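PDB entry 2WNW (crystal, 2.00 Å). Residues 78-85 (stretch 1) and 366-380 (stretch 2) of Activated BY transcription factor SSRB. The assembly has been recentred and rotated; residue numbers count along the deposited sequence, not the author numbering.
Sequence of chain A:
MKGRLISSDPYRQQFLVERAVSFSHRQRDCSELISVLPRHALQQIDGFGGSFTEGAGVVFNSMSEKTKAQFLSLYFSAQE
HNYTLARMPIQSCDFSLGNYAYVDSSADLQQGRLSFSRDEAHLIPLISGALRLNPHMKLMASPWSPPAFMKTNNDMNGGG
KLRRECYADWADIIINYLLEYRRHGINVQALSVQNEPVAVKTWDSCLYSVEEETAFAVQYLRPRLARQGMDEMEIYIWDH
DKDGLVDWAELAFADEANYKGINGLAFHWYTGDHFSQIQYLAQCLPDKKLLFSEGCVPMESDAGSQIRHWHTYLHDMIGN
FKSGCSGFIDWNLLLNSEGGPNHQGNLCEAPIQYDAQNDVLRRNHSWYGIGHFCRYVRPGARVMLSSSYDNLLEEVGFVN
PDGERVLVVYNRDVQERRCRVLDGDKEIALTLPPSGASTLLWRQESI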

# COMPACT_ATOMS: atom_id res chain seq x y z
N ALA A 78 -18.08 -8.62 -26.23
CA ALA A 78 -18.39 -8.90 -24.84
C ALA A 78 -17.79 -10.23 -24.41
O ALA A 78 -17.62 -10.50 -23.22
CB ALA A 78 -19.90 -8.93 -24.65
N GLN A 79 -17.45 -11.07 -25.39
CA GLN A 79 -16.86 -12.37 -25.11
C GLN A 79 -15.34 -12.32 -25.15
O GLN A 79 -14.67 -13.32 -24.89
CB GLN A 79 -17.37 -13.42 -26.10
CG GLN A 79 -18.84 -13.76 -25.91
CD GLN A 79 -19.77 -12.63 -26.33
OE1 GLN A 79 -20.83 -12.43 -25.73
NE2 GLN A 79 -19.37 -11.90 -27.36
N GLU A 80 -14.79 -11.16 -25.48
CA GLU A 80 -13.34 -10.99 -25.52
C GLU A 80 -12.94 -9.92 -24.50
O GLU A 80 -13.38 -9.99 -23.35
CB GLU A 80 -12.88 -10.59 -26.93
CG GLU A 80 -13.02 -11.71 -27.95
CD GLU A 80 -12.02 -12.84 -27.74
OE1 GLU A 80 -12.13 -13.86 -28.45
OE2 GLU A 80 -11.13 -12.72 -26.87
N HIS A 81 -12.14 -8.94 -24.89
CA HIS A 81 -11.71 -7.93 -23.93
C HIS A 81 -12.81 -7.04 -23.40
O HIS A 81 -12.65 -6.41 -22.36
CB HIS A 81 -10.57 -7.09 -24.49
CG HIS A 81 -9.22 -7.65 -24.17
ND1 HIS A 81 -8.09 -6.87 -24.08
CD2 HIS A 81 -8.83 -8.92 -23.90
CE1 HIS A 81 -7.06 -7.63 -23.76
NE2 HIS A 81 -7.48 -8.88 -23.65
N ASN A 82 -13.94 -6.97 -24.11
CA ASN A 82 -15.07 -6.18 -23.66
C ASN A 82 -14.71 -4.77 -23.17
O ASN A 82 -15.16 -4.35 -22.11
CB ASN A 82 -15.79 -6.95 -22.53
CG ASN A 82 -17.05 -6.26 -22.06
OD1 ASN A 82 -17.94 -5.97 -22.86
ND2 ASN A 82 -17.14 -6.00 -20.76
N TYR A 83 -13.90 -4.05 -23.94
CA TYR A 83 -13.51 -2.70 -23.55
C TYR A 83 -14.75 -1.84 -23.33
O TYR A 83 -15.65 -1.81 -24.17
CB TYR A 83 -12.60 -2.07 -24.61
CG TYR A 83 -11.11 -2.30 -24.39
CD1 TYR A 83 -10.16 -1.63 -25.15
CD2 TYR A 83 -10.66 -3.17 -23.39
CE1 TYR A 83 -8.80 -1.80 -24.93
CE2 TYR A 83 -9.29 -3.35 -23.16
CZ TYR A 83 -8.37 -2.66 -23.93
OH TYR A 83 -7.01 -2.81 -23.70
N THR A 84 -14.77 -1.15 -22.20
CA THR A 84 -15.90 -0.30 -21.83
C THR A 84 -15.56 1.18 -21.71
O THR A 84 -16.45 2.01 -21.50
CB THR A 84 -16.52 -0.79 -20.51
OG1 THR A 84 -15.50 -0.86 -19.50
CG2 THR A 84 -17.12 -2.17 -20.69
N LEU A 85 -14.28 1.50 -21.84
CA LEU A 85 -13.82 2.89 -21.77
C LEU A 85 -12.91 3.18 -22.96
O LEU A 85 -12.41 2.27 -23.61
CB LEU A 85 -13.01 3.15 -20.50
CG LEU A 85 -13.63 2.98 -19.11
CD1 LEU A 85 -12.58 3.33 -18.06
CD2 LEU A 85 -14.85 3.89 -18.97
N SER A 366 1.29 -7.34 -23.15
CA SER A 366 0.43 -6.36 -22.49
C SER A 366 -1.05 -6.60 -22.77
O SER A 366 -1.89 -6.37 -21.90
CB SER A 366 0.82 -4.95 -22.92
OG SER A 366 0.71 -4.80 -24.33
N TRP A 367 -1.39 -7.07 -23.96
CA TRP A 367 -2.79 -7.32 -24.30
C TRP A 367 -3.36 -8.37 -23.33
O TRP A 367 -4.47 -8.21 -22.83
CB TRP A 367 -2.92 -7.82 -25.74
CG TRP A 367 -4.36 -7.91 -26.22
CD1 TRP A 367 -5.12 -6.89 -26.70
CD2 TRP A 367 -5.19 -9.08 -26.22
NE1 TRP A 367 -6.39 -7.35 -27.01
CE2 TRP A 367 -6.45 -8.69 -26.73
CE3 TRP A 367 -5.00 -10.42 -25.85
CZ2 TRP A 367 -7.52 -9.59 -26.87
CZ3 TRP A 367 -6.06 -11.31 -25.99
CH2 TRP A 367 -7.30 -10.89 -26.50
N TYR A 368 -2.60 -9.43 -23.08
CA TYR A 368 -3.06 -10.48 -22.17
C TYR A 368 -3.05 -9.99 -20.72
O TYR A 368 -3.91 -10.38 -19.93
CB TYR A 368 -2.19 -11.74 -22.30
CG TYR A 368 -2.19 -12.32 -23.69
CD1 TYR A 368 -1.18 -12.01 -24.60
CD2 TYR A 368 -3.23 -13.15 -24.12
CE1 TYR A 368 -1.20 -12.50 -25.90
CE2 TYR A 368 -3.26 -13.65 -25.42
CZ TYR A 368 -2.25 -13.32 -26.30
OH TYR A 368 -2.29 -13.79 -27.59
N GLY A 369 -2.09 -9.14 -20.39
CA GLY A 369 -2.01 -8.60 -19.04
C GLY A 369 -3.26 -7.78 -18.73
O GLY A 369 -3.87 -7.94 -17.68
N ILE A 370 -3.63 -6.89 -19.65
CA ILE A 370 -4.82 -6.07 -19.46
C ILE A 370 -6.02 -7.01 -19.37
O ILE A 370 -6.95 -6.77 -18.60
CB ILE A 370 -5.01 -5.11 -20.65
CG1 ILE A 370 -3.85 -4.10 -20.69
CG2 ILE A 370 -6.34 -4.39 -20.55
CD1 ILE A 370 -3.85 -3.22 -21.93
N GLY A 371 -5.98 -8.08 -20.15
CA GLY A 371 -7.06 -9.05 -20.18
C GLY A 371 -7.42 -9.69 -18.85
O GLY A 371 -8.58 -10.00 -18.61
N HIS A 372 -6.43 -9.90 -17.99
CA HIS A 372 -6.70 -10.50 -16.69
C HIS A 372 -7.68 -9.65 -15.90
O HIS A 372 -8.33 -10.13 -14.97
CB HIS A 372 -5.40 -10.71 -15.90
CG HIS A 372 -4.74 -12.03 -16.18
ND1 HIS A 372 -5.15 -13.20 -15.57
CD2 HIS A 372 -3.77 -12.38 -17.05
CE1 HIS A 372 -4.45 -14.21 -16.06
NE2 HIS A 372 -3.61 -13.74 -16.96
N PHE A 373 -7.79 -8.38 -16.29
CA PHE A 373 -8.72 -7.44 -15.66
C PHE A 373 -10.00 -7.21 -16.48
O PHE A 373 -11.10 -7.57 -16.07
CB PHE A 373 -8.08 -6.06 -15.48
CG PHE A 373 -7.16 -5.94 -14.30
CD1 PHE A 373 -5.82 -6.31 -14.42
CD2 PHE A 373 -7.61 -5.43 -13.09
CE1 PHE A 373 -4.94 -6.15 -13.34
CE2 PHE A 373 -6.74 -5.28 -12.01
CZ PHE A 373 -5.41 -5.64 -12.14
N CYS A 374 -9.83 -6.59 -17.64
CA CYS A 374 -10.94 -6.20 -18.50
C CYS A 374 -11.91 -7.26 -18.99
O CYS A 374 -13.08 -6.96 -19.23
CB CYS A 374 -10.42 -5.40 -19.70
SG CYS A 374 -9.58 -6.37 -20.97
N ARG A 375 -11.45 -8.49 -19.14
CA ARG A 375 -12.34 -9.56 -19.61
C ARG A 375 -13.32 -10.02 -18.54
O ARG A 375 -14.35 -10.62 -18.86
CB ARG A 375 -11.51 -10.76 -20.08
CG ARG A 375 -10.56 -10.46 -21.23
CD ARG A 375 -9.59 -11.60 -21.48
NE ARG A 375 -10.20 -12.72 -22.19
CZ ARG A 375 -10.43 -12.74 -23.51
NH1 ARG A 375 -10.09 -11.70 -24.26
NH2 ARG A 375 -10.98 -13.80 -24.07
N TYR A 376 -13.02 -9.72 -17.28
CA TYR A 376 -13.87 -10.19 -16.19
C TYR A 376 -14.49 -9.15 -15.26
O TYR A 376 -15.50 -9.45 -14.61
CB TYR A 376 -13.06 -11.18 -15.35
CG TYR A 376 -12.26 -12.13 -16.22
CD1 TYR A 376 -12.90 -13.13 -16.96
CD2 TYR A 376 -10.89 -11.97 -16.39
CE1 TYR A 376 -12.19 -13.93 -17.85
CE2 TYR A 376 -10.17 -12.76 -17.27
CZ TYR A 376 -10.83 -13.74 -18.00
OH TYR A 376 -10.12 -14.48 -18.91
N VAL A 377 -13.91 -7.96 -15.18
CA VAL A 377 -14.45 -6.92 -14.31
C VAL A 377 -15.33 -5.98 -15.13
O VAL A 377 -14.92 -5.47 -16.17
CB VAL A 377 -13.29 -6.12 -13.65
CG1 VAL A 377 -13.86 -5.10 -12.67
CG2 VAL A 377 -12.35 -7.08 -12.93
N ARG A 378 -16.55 -5.75 -14.65
CA ARG A 378 -17.51 -4.91 -15.35
C ARG A 378 -17.68 -3.52 -14.76
O ARG A 378 -17.41 -3.29 -13.58
CB ARG A 378 -18.89 -5.59 -15.37
CG ARG A 378 -18.90 -7.00 -15.96
CD ARG A 378 -19.76 -7.89 -15.08
NE ARG A 378 -19.98 -9.22 -15.64
CZ ARG A 378 -20.45 -10.25 -14.94
NH1 ARG A 378 -20.74 -10.11 -13.65
NH2 ARG A 378 -20.64 -11.43 -15.52
N PRO A 379 -18.15 -2.56 -15.57
CA PRO A 379 -18.36 -1.19 -15.10
C PRO A 379 -19.30 -1.23 -13.90
O PRO A 379 -20.25 -2.00 -13.88
CB PRO A 379 -19.00 -0.50 -16.30
CG PRO A 379 -18.38 -1.21 -17.46
CD PRO A 379 -18.45 -2.66 -17.01
N GLY A 380 -19.02 -0.40 -12.89
CA GLY A 380 -19.87 -0.38 -11.71
C GLY A 380 -19.40 -1.29 -10.58
O GLY A 380 -19.86 -1.17 -9.45
O HOH W 1 -14.73 -11.74 -21.82
O HOH W 2 -13.61 -4.17 -19.83
O HOH W 3 -15.54 -7.03 -18.30
O HOH W 4 -15.19 -3.17 -17.83

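Residues 78-85, which form no regular helix or strand at their start, pack against the C-terminal part of the helix that includes residues 366-374 and against the loop that follows, burying 570 Å² in all. Ala-78 and Gln-79 direct their CA-to-CB bonds away from this surface and contribute little. The polar anchor is Glu-80. Its CA-to-CB bond points sideways, but the carboxylate turns back, and OE2 accepts hydrogen bonds from both NH1 and NH2 of Arg-375, each at 3.0 Å, within a salt bridge. The backbone of Glu-80 lies over one face of the same guanidinium, and water 1 links Glu-80 O to Arg-375 O.

His-81 has the most area covered in stretch 1. Its imidazole is sandwiched: one face forms an offset stack with the six-membered ring of Trp-367, the centroids 3.7 Å apart and the planes within 8° of parallel, while the opposite face receives Cys-374 SG, 3.7 Å from the His-81 ring centroid. Arg-375 lies at the ring edge. Gly-371 leaves space here, since a CB at that position would clash with the His-81 ring.

From Asn-82 onward, water carries much of the polar contact. Water 2 donates to Asn-82 O and Cys-374 O, whereas water 3 accepts from Asn-82 ND2 and donates to Cys-374 O and Val-377 O. Tyr-83 starts away from the helix, yet its ring returns to it edge-on: CE2 of Tyr-83 is 3.7 Å from Cys-374 SG and 4.1 Å from Ile-370 CG2. Cys-374 SG thus meets the face of one ring and the edge of another.

Thr-84 closes the contact, its OG1 packing 3.5 Å from Pro-379 CG and sharing water 4 with Val-377 O. Leu-85 makes no contact with stretch 2.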